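Pyocyanin demethylase (Mycobacterium fortuitum subsp. fortuitum DSM 46621 = ATCC 6841, PDB 5K21) removes the N-methyl group of pyocyanin in a tautomerizing demethylation that degrades this Pseudomonas aeruginosa phenazine and inhibits biofilms of that bacterium. Local coordinates at residues B[119-123]-B[124-128]. Sequence-based numbering, arbitrary orientation.
Sequences SGVAT and PDEKY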
ATOM      1  N   SER B 119       4.582  -6.490  19.301  1.00 33.93           N
ATOM      2  CA  SER B 119       4.804  -7.605  20.202  1.00 43.41           C
ATOM      3  C   SER B 119       3.463  -8.113  20.712  1.00 45.09           C
ATOM      4  O   SER B 119       2.491  -7.358  20.825  1.00 41.42           O
ATOM      5  CB  SER B 119       5.731  -7.206  21.365  1.00 47.85           C
ATOM      6  OG  SER B 119       5.159  -6.171  22.131  1.00 52.71           O
ATOM      7  N   GLY B 120       3.408  -9.417  20.954  1.00 54.55           N
ATOM      8  CA  GLY B 120       2.208 -10.058  21.456  1.00 55.31           C
ATOM      9  C   GLY B 120       1.052 -10.004  20.487  1.00 52.47           C
ATOM     10  O   GLY B 120      -0.110  -9.953  20.912  1.00 50.43           O
ATOM     11  N   VAL B 121       1.339 -10.022  19.184  1.00 52.38           N
ATOM     12  CA  VAL B 121       0.278  -9.913  18.196  1.00 56.18           C
ATOM     13  C   VAL B 121      -0.709 -11.049  18.429  1.00 63.05           C
ATOM     14  O   VAL B 121      -0.320 -12.187  18.720  1.00 64.00           O
ATOM     15  CB  VAL B 121       0.862  -9.927  16.773  1.00 57.97           C
ATOM     16  CG1 VAL B 121       1.395 -11.317  16.410  1.00 63.71           C
ATOM     17  CG2 VAL B 121      -0.164  -9.427  15.761  1.00 58.14           C
ATOM     18  N   ALA B 122      -1.998 -10.731  18.342  1.00 66.99           N
ATOM     19  CA  ALA B 122      -3.062 -11.709  18.550  1.00 75.01           C
ATOM     20  C   ALA B 122      -3.056 -12.261  19.975  1.00 73.50           C
ATOM     21  O   ALA B 122      -3.408 -13.418  20.207  1.00 78.05           O
ATOM     22  CB  ALA B 122      -2.973 -12.850  17.535  1.00 83.72           C
ATOM     23  N   THR B 123      -2.642 -11.446  20.935  1.00 65.84           N
ATOM     24  CA  THR B 123      -2.802 -11.725  22.353  1.00 63.44           C
ATOM     25  C   THR B 123      -3.477 -10.519  22.982  1.00 61.53           C
ATOM     26  O   THR B 123      -3.535  -9.443  22.377  1.00 57.01           O
ATOM     27  CB  THR B 123      -1.463 -11.990  23.064  1.00 60.54           C
ATOM     28  OG1 THR B 123      -0.740 -10.755  23.238  1.00 54.07           O
ATOM     29  CG2 THR B 123      -0.619 -12.970  22.280  1.00 62.28           C
ATOM     30  N   PRO B 124      -4.022 -10.667  24.194  1.00 65.83           N
ATOM     31  CA  PRO B 124      -4.597  -9.500  24.882  1.00 64.53           C
ATOM     32  C   PRO B 124      -3.575  -8.437  25.247  1.00 60.02           C
ATOM     33  O   PRO B 124      -3.973  -7.308  25.562  1.00 60.07           O
ATOM     34  CB  PRO B 124      -5.241 -10.107  26.139  1.00 70.17           C
ATOM     35  CG  PRO B 124      -4.624 -11.465  26.285  1.00 74.37           C
ATOM     36  CD  PRO B 124      -4.306 -11.925  24.903  1.00 72.45           C
ATOM     37  N   ASP B 125      -2.280  -8.745  25.192  1.00 55.27           N
ATOM     38  CA  ASP B 125      -1.235  -7.816  25.605  1.00 48.55           C
ATOM     39  C   ASP B 125      -0.475  -7.258  24.409  1.00 40.71           C
ATOM     40  O   ASP B 125       0.686  -6.856  24.532  1.00 36.76           O
ATOM     41  CB  ASP B 125      -0.274  -8.489  26.582  1.00 52.35           C
ATOM     42  CG  ASP B 125      -0.965  -8.947  27.847  1.00 58.83           C
ATOM     43  OD1 ASP B 125      -2.002  -8.348  28.201  1.00 60.63           O
ATOM     44  OD2 ASP B 125      -0.480  -9.908  28.481  1.00 63.39           O
ATOM     45  N   GLU B 126      -1.126  -7.211  23.250  1.00 38.26           N
ATOM     46  CA  GLU B 126      -0.464  -6.699  22.063  1.00 35.39           C
ATOM     47  C   GLU B 126      -0.067  -5.247  22.279  1.00 29.77           C
ATOM     48  O   GLU B 126      -0.836  -4.451  22.823  1.00 30.51           O
ATOM     49  CB  GLU B 126      -1.386  -6.802  20.846  1.00 35.26           C
ATOM     50  CG  GLU B 126      -0.699  -6.354  19.572  1.00 34.31           C
ATOM     51  CD  GLU B 126      -1.532  -6.567  18.331  1.00 39.70           C
ATOM     52  OE1 GLU B 126      -2.469  -7.400  18.352  1.00 42.34           O
ATOM     53  OE2 GLU B 126      -1.237  -5.900  17.323  1.00 40.82           O
ATOM     54  N   LYS B 127       1.134  -4.904  21.833  1.00 28.91           N
ATOM     55  CA  LYS B 127       1.650  -3.550  21.959  1.00 27.95           C
ATOM     56  C   LYS B 127       2.407  -3.170  20.700  1.00 23.31           C
ATOM     57  O   LYS B 127       2.935  -4.032  19.989  1.00 24.53           O
ATOM     58  CB  LYS B 127       2.593  -3.408  23.156  1.00 35.65           C
ATOM     59  CG  LYS B 127       1.953  -3.625  24.508  1.00 49.24           C
ATOM     60  CD  LYS B 127       2.953  -3.345  25.630  1.00 60.14           C
ATOM     61  CE  LYS B 127       2.348  -3.534  27.016  1.00 69.85           C
ATOM     62  NZ  LYS B 127       1.950  -4.939  27.285  1.00 76.52           N
ATOM     63  N   TYR B 128       2.413  -1.869  20.425  1.00 21.15           N
ATOM     64  CA  TYR B 128       3.303  -1.257  19.452  1.00 19.23           C
ATOM     65  C   TYR B 128       4.302  -0.419  20.225  1.00 21.31           C
ATOM     66  O   TYR B 128       3.900   0.425  21.043  1.00 21.00           O
ATOM     67  CB  TYR B 128       2.581  -0.328  18.485  1.00 19.28           C
ATOM     68  CG  TYR B 128       1.488  -0.909  17.656  1.00 20.23           C
ATOM     69  CD1 TYR B 128       1.462  -2.247  17.335  1.00 22.85           C
ATOM     70  CD2 TYR B 128       0.479  -0.083  17.164  1.00 23.24           C
ATOM     71  CE1 TYR B 128       0.434  -2.776  16.555  1.00 25.26           C
ATOM     72  CE2 TYR B 128      -0.552  -0.602  16.361  1.00 24.99           C
ATOM     73  CZ  TYR B 128      -0.561  -1.943  16.064  1.00 25.18           C
ATOM     74  OH  TYR B 128      -1.579  -2.467  15.273  1.00 28.09           O
TER
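Pro124 follows directly on Thr123 and opens the return half of a hairpin loop. This loop joins the last two strands of the eight-stranded antiparallel barrel, 114-119 and 127-132. Two turns in succession make the reversal, a type II turn from Gly120 to Thr123 and a type I turn from Thr123 to Glu126. The Thr123-Pro124 peptide bond leads from the first turn into the second.

Asp125 donates its backbone N to Thr123 OG1 at 3.2 Å. With chi1 at 74°, Thr123 OG1 lies between its own backbone N and carbonyl carbon, where it can also give its proton to Gly120 O in a very short bond of 2.5 Å. The hydroxyl thus probably links the two turns.

Glu126 closes the second turn through a weak bond from its N to Thr123 O. Its side chain is extended, with CG anti to the backbone N (chi1 -177°). Glu126 CB passes 3.4 Å from Gly120 O, and the carboxylate runs alongside Val121. There Glu126 OE1 accepts a weak bond from Ala122 N at 3.4 Å, and Glu126 OE2 is 4.0 Å from Val121 CG2. OE1 is also weakly bonded to Asn21 of strand 13-27.

Lys127 restores the strand pairing. Its N and O both bond to Ser119, with Lys127 N 3.0 Å from Ser119 O and an N-H...O angle of 163°. Beyond it, Tyr128 turns into the barrel, touches the bound phenazin-1-ol and bonds through OH to Asp56.

The side chain of Glu126 lies about 4 Å from the same ligand. Its buried carboxylate is thus held by weak N-H bonds from Ala122 and from Asn21, a residue of the ligand pocket, consistent with a loose tie between the loop and the pocket wall.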